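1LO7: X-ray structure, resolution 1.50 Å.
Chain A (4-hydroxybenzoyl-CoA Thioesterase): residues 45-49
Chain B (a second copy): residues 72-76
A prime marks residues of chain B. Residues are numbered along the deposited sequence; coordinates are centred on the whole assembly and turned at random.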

# COMPACT_ATOMS: atom_id res chain seq x y z
N PRO A 45 18.00 19.14 -2.54
CA PRO A 45 17.22 18.99 -3.75
C PRO A 45 16.53 17.62 -3.74
O PRO A 45 16.90 16.74 -2.98
CB PRO A 45 18.29 19.00 -4.87
CG PRO A 45 19.63 19.39 -4.25
CD PRO A 45 19.46 19.06 -2.78
N PRO A 46 15.56 17.40 -4.61
CA PRO A 46 14.91 16.11 -4.70
C PRO A 46 15.89 15.07 -5.19
O PRO A 46 16.83 15.39 -5.94
CB PRO A 46 13.79 16.27 -5.75
CG PRO A 46 13.84 17.72 -6.21
CD PRO A 46 14.90 18.45 -5.41
N TRP A 47 15.67 13.82 -4.78
CA TRP A 47 16.60 12.79 -5.20
C TRP A 47 16.77 12.71 -6.74
O TRP A 47 17.83 12.39 -7.26
CB TRP A 47 16.23 11.41 -4.65
CG TRP A 47 15.95 11.41 -3.17
CD1 TRP A 47 14.90 10.78 -2.58
CD2 TRP A 47 16.69 12.07 -2.13
NE1 TRP A 47 14.93 10.97 -1.23
CE2 TRP A 47 16.03 11.73 -0.90
CE3 TRP A 47 17.87 12.86 -2.10
CZ2 TRP A 47 16.48 12.18 0.34
CZ3 TRP A 47 18.31 13.29 -0.85
CH2 TRP A 47 17.62 12.94 0.34
N ARG A 48 15.70 13.00 -7.51
CA ARG A 48 15.75 12.97 -8.97
C ARG A 48 16.88 13.84 -9.48
O ARG A 48 17.52 13.56 -10.48
CB ARG A 48 14.39 13.53 -9.43
CG ARG A 48 13.95 13.28 -10.83
CD ARG A 48 12.65 14.04 -11.07
NE ARG A 48 11.51 13.40 -10.38
CZ ARG A 48 10.90 13.97 -9.35
NH1 ARG A 48 11.28 15.16 -8.87
NH2 ARG A 48 9.86 13.33 -8.82
N GLN A 49 17.12 14.92 -8.77
CA GLN A 49 18.17 15.83 -9.15
C GLN A 49 19.53 15.40 -8.55
O GLN A 49 20.58 15.41 -9.20
CB GLN A 49 17.73 17.26 -8.73
CG GLN A 49 18.77 18.38 -8.91
CD GLN A 49 18.20 19.71 -8.44
OE1 GLN A 49 16.98 19.94 -8.52
NE2 GLN A 49 19.09 20.56 -7.91
N ALA B 72 2.69 11.55 -13.31
CA ALA B 72 2.92 12.43 -12.20
C ALA B 72 4.04 11.79 -11.38
O ALA B 72 4.28 10.56 -11.53
CB ALA B 72 1.70 12.77 -11.39
N SER B 73 4.72 12.56 -10.53
CA SER B 73 5.81 11.98 -9.72
C SER B 73 5.88 12.63 -8.36
O SER B 73 5.18 13.59 -8.07
CB SER B 73 7.13 12.15 -10.47
OG SER B 73 8.14 11.33 -9.88
N TYR B 74 6.77 12.13 -7.49
CA TYR B 74 6.89 12.68 -6.16
C TYR B 74 7.18 14.16 -6.16
O TYR B 74 7.95 14.68 -6.99
CB TYR B 74 7.83 11.85 -5.23
CG TYR B 74 9.29 11.85 -5.67
CD1 TYR B 74 9.81 10.80 -6.45
CD2 TYR B 74 10.17 12.84 -5.23
CE1 TYR B 74 11.15 10.76 -6.82
CE2 TYR B 74 11.53 12.80 -5.58
CZ TYR B 74 12.02 11.77 -6.37
OH TYR B 74 13.33 11.74 -6.71
N ASP B 75 6.54 14.83 -5.22
CA ASP B 75 6.60 16.28 -5.02
C ASP B 75 5.53 16.98 -5.81
O ASP B 75 5.21 18.13 -5.54
CB ASP B 75 7.96 16.94 -5.08
CG ASP B 75 8.81 16.47 -3.92
OD1 ASP B 75 8.39 16.35 -2.79
OD2 ASP B 75 9.99 16.12 -4.28
N ASP B 76 4.95 16.29 -6.79
CA ASP B 76 3.86 16.92 -7.50
C ASP B 76 2.66 16.98 -6.52
O ASP B 76 2.39 16.06 -5.75
CB ASP B 76 3.36 16.12 -8.75
CG ASP B 76 4.34 16.17 -9.90
OD1 ASP B 76 5.24 16.97 -9.91
OD2 ASP B 76 4.16 15.24 -10.81
O HOH W 1 10.66 16.51 -6.69

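Arg48 and Tyr74′ cover the most surface in this contact, and they lie against each other. The guanidinium of Arg48 stacks flat on the Tyr74′ ring, with centres 4.0 Å apart and planes 27° from parallel. Arg48 CZ sits over the face of the ring, 15° off its normal, so the pair also makes a cation-pi interaction.

The stack leaves the edge of the guanidinium free for hydrogen bonds. Arg48 NH2 donates to Ser73′ OG at 2.8 Å and to Tyr74′ O at 3.0 Å. One nitrogen thus holds both a side chain and the backbone of the turn that runs from Ser73′ to Asp76′. That turn is type II, closed by Asp76′ N to Ser73′ O at 3.0 Å. A water accepts from Arg48 NH1 at 2.6 Å and donates to Asp75′ OD2 at 2.5 Å, linking the arginine to the aspartate indirectly. It also donates to Tyr74′ O, at 3.3 Å.

The Tyr74′ ring reaches the start of the chain A helix. Arg48 N donates to Tyr74′ OH at 2.8 Å, but the angle of 119° makes this bond weak. Trp47 CB lies 3.6 Å from Tyr74′ OH. Pro46, at the N-cap position, adds an apolar contact, CB to Tyr74′ CE2 at 4.1 Å.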